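Polyprenyl synthetase (Zymomonas mobilis subsp. mobilis, PDB 4KKM) probably catalyses the metal-dependent head-to-tail condensation of allylic prenyl diphosphates with isopentenyl diphosphate to build isoprenoid chains. Local coordinates at residues 179-184 and 204-209; 194-199 and 272-277. All blocks are in the same frame, centred on the assembly; numbering follows the deposited sequence.

Contact 1 of 2, residues 179-184 and 204-209; sequences GGQAID and QLKTGA
Lys206 reaches over helix 177-188 to Asp184, where its NZ lies 3.2 Å from OD2. This is a salt bridge with a weak hydrogen bond. The chain leaves with CG anti to its own nitrogen (chi1 -174°) and stays extended until it bends at chi4. In one of its two modelled conformers the amide oxygen of Gln181 lies beside the lysine methylenes, so this contact is tentative. Beneath these side chains the backbones nearly touch: the CA atoms of Gly180 and Lys206 are 3.8 Å apart. A side chain on Gly180 would run into Lys206 N, so the glycine permits this close approach. Leu205 CB rests on Gly180 CA at 3.5 Å, and its CD1 meets Ile183 CD1 at 3.9 Å. The all-helical isoprenoid synthase fold here packs helix 177-188 against the end of helix 196-206, close to the metal site. An alanine in place of Lys206 would probably leave Asp184 OD2 without this charged mate, with Lys271 still holding OD1. That second salt bridge, Asp184 OD1 to Lys271, sits on a carboxylate about 4 Å from the bound calcium ion. In the same conformer Gln181 NE2 makes a weak hydrogen bond to Asp108, a calcium ligand. Arg53 of the second subunit packs on Ile183 and Leu205.

Contact 2 of 2, residues 194-199 and 272-277; sequences FDLPTI and ATFLSL
Ile199 points its CB toward segment 272-277. From there its branches part. CG2 turns to Ala272, 4.0 Å from the carbonyl O. CG1 takes the position between the backbone nitrogen and carbonyl carbon (chi1 69°) and lies 4.0 Å from Phe274 CE1 and near Leu277 CD1. The CD1 tip sits over the centre of one face of the Phe274 ring, 3.8 Å from the centroid and 13° off the normal, a CH-pi contact. The same methyl meets Leu277 CD1 tip to tip at 3.5 Å and lies against the backbone at Thr273 C and Phe274 N. Leu196 CD1 adds to the ring's surroundings, 3.9 Å from Phe274 CD1. At the other end Ala272 CB touches Phe194 O at 3.3 Å, and one water accepts from the N-H of both Phe194 and Ala272. Beyond the contact, Phe274 packs on Leu241 and Gln244 of helix 226-253. Both segments are helix starts. Asp195 OD1 takes the N-H and the hydroxyl of Thr198, while Thr273 OG1 accepts from Ser276 N at 3.0 Å and Ser276 OG from Thr273 N. The first is an N-cap, and the second is a classic capping box opening helix 274-278.

How the contacts relate
Both contacts use helix 196-206. Contact 2 takes its start and contact 1 its end, and their centres lie 14 Å apart. Along the chain the segments alternate: 179-184, 194-199, 204-209, then 272-277. The contacts touch directly: Ile183 O of helix 177-188 lies 3.6 Å from CE2 of Phe194, in the turn just before helix 196-206. Contact 1 is buried near the calcium site. Contact 2 is partly buried, farther from the centre of the chain and away from that site. The residue before segment 272-277 reaches back to contact 1. One helix thus joins the metal-site region to the start of helix 274-278, and both contacts also touch the second subunit.

Contact 1 of 2, residues 179-184 and 204-209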
loop_
_atom_site.group_PDB
_atom_site.type_symbol
_atom_site.label_atom_id
_atom_site.label_comp_id
_atom_site.label_asym_id
_atom_site.label_seq_id
_atom_site.Cartn_x
_atom_site.Cartn_y
_atom_site.Cartn_z
ATOM N N GLY B 179 3.933 9.006 7.616
ATOM C CA GLY B 179 4.649 10.206 8.008
ATOM C C GLY B 179 4.566 10.431 9.515
ATOM O O GLY B 179 5.534 10.852 10.152
ATOM N N GLY B 180 3.405 10.142 10.092
ATOM C CA GLY B 180 3.215 10.298 11.525
ATOM C C GLY B 180 4.035 9.286 12.298
ATOM O O GLY B 180 4.661 9.616 13.310
ATOM N N GLN B 181 4.021 8.044 11.809
ATOM C CA GLN B 181 4.822 6.961 12.374
ATOM C C GLN B 181 6.297 7.337 12.398
ATOM O O GLN B 181 7.012 7.028 13.352
ATOM C CB GLN B 181 4.640 5.668 11.566
ATOM C CG GLN B 181 3.302 4.967 11.765
ATOM C CD GLN B 181 3.136 4.421 13.171
ATOM O OE1 GLN B 181 3.089 5.176 14.134
ATOM N NE2 GLN B 181 3.054 3.101 13.292
ATOM N N ALA B 182 6.738 8.007 11.338
ATOM C CA ALA B 182 8.130 8.428 11.206
ATOM C C ALA B 182 8.497 9.493 12.230
ATOM O O ALA B 182 9.580 9.445 12.804
ATOM C CB ALA B 182 8.410 8.937 9.798
ATOM N N ILE B 183 7.611 10.467 12.440
ATOM C CA ILE B 183 7.864 11.506 13.439
ATOM C C ILE B 183 7.972 10.877 14.827
ATOM O O ILE B 183 8.842 11.242 15.619
ATOM C CB ILE B 183 6.778 12.605 13.435
ATOM C CG1 ILE B 183 6.778 13.334 12.094
ATOM C CG2 ILE B 183 7.013 13.603 14.572
ATOM C CD1 ILE B 183 5.670 14.352 11.944
ATOM N N ASP B 184 7.110 9.904 15.103
ATOM C CA ASP B 184 7.147 9.212 16.387
ATOM C C ASP B 184 8.469 8.464 16.548
ATOM O O ASP B 184 9.122 8.538 17.594
ATOM C CB ASP B 184 5.970 8.241 16.506
ATOM C CG ASP B 184 5.494 8.071 17.937
ATOM O OD1 ASP B 184 5.826 8.925 18.788
ATOM O OD2 ASP B 184 4.775 7.085 18.206
ATOM N N GLN B 204 -1.691 14.734 14.187
ATOM C CA GLN B 204 -2.447 14.989 12.956
ATOM C C GLN B 204 -2.154 13.938 11.886
ATOM O O GLN B 204 -3.052 13.499 11.160
ATOM C CB GLN B 204 -2.133 16.378 12.398
ATOM C CG GLN B 204 -2.667 17.539 13.221
ATOM C CD GLN B 204 -2.102 18.881 12.767
ATOM O OE1 GLN B 204 -1.111 18.936 12.027
ATOM N NE2 GLN B 204 -2.735 19.968 13.204
ATOM N N LEU B 205 -0.894 13.528 11.798
ATOM C CA LEU B 205 -0.496 12.533 10.811
ATOM C C LEU B 205 -0.688 11.092 11.291
ATOM O O LEU B 205 -1.280 10.270 10.584
ATOM C CB LEU B 205 0.960 12.745 10.381
ATOM C CG LEU B 205 1.301 14.070 9.696
ATOM C CD1 LEU B 205 2.779 14.117 9.331
ATOM C CD2 LEU B 205 0.426 14.288 8.465
ATOM N N LYS B 206 -0.183 10.790 12.485
ATOM C CA LYS B 206 -0.147 9.413 12.978
ATOM C C LYS B 206 -1.521 8.784 13.188
ATOM O O LYS B 206 -1.715 7.604 12.896
ATOM C CB LYS B 206 0.658 9.308 14.273
ATOM C CG LYS B 206 0.850 7.870 14.746
ATOM C CD LYS B 206 1.793 7.785 15.939
ATOM C CE LYS B 206 1.787 6.387 16.560
ATOM N NZ LYS B 206 1.643 6.433 18.045
ATOM N N THR B 207 -2.463 9.563 13.715
ATOM C CA THR B 207 -3.829 9.068 13.903
ATOM C C THR B 207 -4.881 9.957 13.233
ATOM O O THR B 207 -5.929 9.467 12.808
ATOM C CB THR B 207 -4.194 8.921 15.396
ATOM O OG1 THR B 207 -4.054 10.187 16.047
ATOM C CG2 THR B 207 -3.294 7.902 16.082
ATOM N N GLY B 208 -4.603 11.256 13.147
ATOM C CA GLY B 208 -5.532 12.200 12.541
ATOM C C GLY B 208 -5.828 11.933 11.071
ATOM O O GLY B 208 -6.945 12.152 10.599
ATOM N N ALA B 209 -4.827 11.463 10.340
ATOM C CA ALA B 209 -4.984 11.229 8.908
ATOM C C ALA B 209 -6.041 10.161 8.609
ATOM O O ALA B 209 -6.889 10.351 7.740
ATOM C CB ALA B 209 -3.663 10.853 8.289
#

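Contact 2 of 2, residues 194-199 and 272-277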
loop_
_atom_site.group_PDB
_atom_site.type_symbol
_atom_site.label_atom_id
_atom_site.label_comp_id
_atom_site.label_asym_id
_atom_site.label_seq_id
_atom_site.Cartn_x
_atom_site.Cartn_y
_atom_site.Cartn_z
ATOM N N PHE B 194 10.554 16.914 21.809
ATOM C CA PHE B 194 9.786 17.666 20.826
ATOM C C PHE B 194 8.948 18.737 21.524
ATOM O O PHE B 194 8.742 18.670 22.735
ATOM C CB PHE B 194 8.905 16.733 19.998
ATOM C CG PHE B 194 9.666 15.900 19.008
ATOM C CD1 PHE B 194 11.048 15.949 18.952
ATOM C CD2 PHE B 194 8.992 15.088 18.111
ATOM C CE1 PHE B 194 11.749 15.186 18.032
ATOM C CE2 PHE B 194 9.684 14.331 17.186
ATOM C CZ PHE B 194 11.060 14.378 17.146
ATOM N N ASP B 195 8.494 19.732 20.765
ATOM C CA ASP B 195 7.669 20.798 21.320
ATOM C C ASP B 195 6.204 20.581 20.975
ATOM O O ASP B 195 5.852 19.625 20.278
ATOM C CB ASP B 195 8.130 22.173 20.816
ATOM C CG ASP B 195 8.100 22.287 19.293
ATOM O OD1 ASP B 195 7.906 21.263 18.612
ATOM O OD2 ASP B 195 8.288 23.404 18.774
ATOM N N LEU B 196 5.351 21.477 21.459
ATOM C CA LEU B 196 3.912 21.360 21.208
ATOM C C LEU B 196 3.518 21.361 19.715
ATOM O O LEU B 196 2.734 20.518 19.292
ATOM C CB LEU B 196 3.127 22.415 22.002
ATOM C CG LEU B 196 1.607 22.240 21.982
ATOM C CD1 LEU B 196 1.223 20.888 22.580
ATOM C CD2 LEU B 196 0.920 23.385 22.728
ATOM N N PRO B 197 4.051 22.308 18.913
ATOM C CA PRO B 197 3.779 22.245 17.469
ATOM C C PRO B 197 4.146 20.909 16.805
ATOM O O PRO B 197 3.410 20.443 15.933
ATOM C CB PRO B 197 4.668 23.359 16.905
ATOM C CG PRO B 197 4.741 24.352 18.006
ATOM C CD PRO B 197 4.795 23.533 19.267
ATOM N N THR B 198 5.263 20.303 17.200
ATOM C CA THR B 198 5.713 19.082 16.538
ATOM C C THR B 198 4.875 17.862 16.930
ATOM O O THR B 198 4.532 17.039 16.079
ATOM C CB THR B 198 7.224 18.814 16.785
ATOM O OG1 THR B 198 7.986 19.946 16.342
ATOM C CG2 THR B 198 7.687 17.581 16.028
ATOM N N ILE B 199 4.524 17.738 18.206
ATOM C CA ILE B 199 3.720 16.586 18.599
ATOM C C ILE B 199 2.275 16.775 18.149
ATOM O O ILE B 199 1.518 15.814 18.047
ATOM C CB ILE B 199 3.782 16.279 20.116
ATOM C CG1 ILE B 199 3.084 17.373 20.919
ATOM C CG2 ILE B 199 5.239 16.077 20.582
ATOM C CD1 ILE B 199 2.775 16.968 22.352
ATOM N N ALA B 272 8.335 13.741 24.739
ATOM C CA ALA B 272 7.289 14.711 25.032
ATOM C C ALA B 272 5.909 14.191 24.639
ATOM O O ALA B 272 5.744 13.563 23.594
ATOM C CB ALA B 272 7.577 16.028 24.329
ATOM N N THR B 273 4.920 14.467 25.484
ATOM C CA THR B 273 3.532 14.133 25.188
ATOM C C THR B 273 2.673 15.355 25.472
ATOM O O THR B 273 3.155 16.343 26.022
ATOM C CB THR B 273 3.019 12.995 26.083
ATOM O OG1 THR B 273 3.030 13.426 27.451
ATOM C CG2 THR B 273 3.888 11.756 25.938
ATOM N N PHE B 274 1.398 15.289 25.112
ATOM C CA PHE B 274 0.493 16.381 25.446
ATOM C C PHE B 274 0.416 16.579 26.957
ATOM O O PHE B 274 0.305 17.707 27.444
ATOM C CB PHE B 274 -0.892 16.154 24.838
ATOM C CG PHE B 274 -0.919 16.328 23.351
ATOM C CD1 PHE B 274 -0.837 17.596 22.794
ATOM C CD2 PHE B 274 -1.016 15.233 22.508
ATOM C CE1 PHE B 274 -0.843 17.770 21.421
ATOM C CE2 PHE B 274 -1.031 15.401 21.135
ATOM C CZ PHE B 274 -0.944 16.674 20.592
ATOM N N LEU B 275 0.513 15.480 27.698
ATOM C CA LEU B 275 0.448 15.550 29.152
ATOM C C LEU B 275 1.687 16.223 29.729
ATOM O O LEU B 275 1.579 17.103 30.582
ATOM C CB LEU B 275 0.284 14.158 29.761
ATOM C CG LEU B 275 0.400 14.147 31.287
ATOM C CD1 LEU B 275 -0.751 14.922 31.921
ATOM C CD2 LEU B 275 0.456 12.731 31.811
ATOM N N SER B 276 2.863 15.807 29.262
ATOM C CA SER B 276 4.111 16.365 29.769
ATOM C C SER B 276 4.215 17.851 29.456
ATOM O O SER B 276 4.709 18.629 30.269
ATOM C CB SER B 276 5.330 15.620 29.211
ATOM O OG SER B 276 5.443 15.776 27.806
ATOM N N LEU B 277 3.742 18.238 28.275
ATOM C CA LEU B 277 3.842 19.624 27.825
ATOM C C LEU B 277 2.764 20.536 28.408
ATOM O O LEU B 277 3.068 21.627 28.880
ATOM C CB LEU B 277 3.824 19.701 26.297
ATOM C CG LEU B 277 5.048 19.074 25.619
ATOM C CD1 LEU B 277 4.922 19.148 24.104
ATOM C CD2 LEU B 277 6.322 19.749 26.084
HETATM O O HOH W 1 9.941 14.049 22.385
#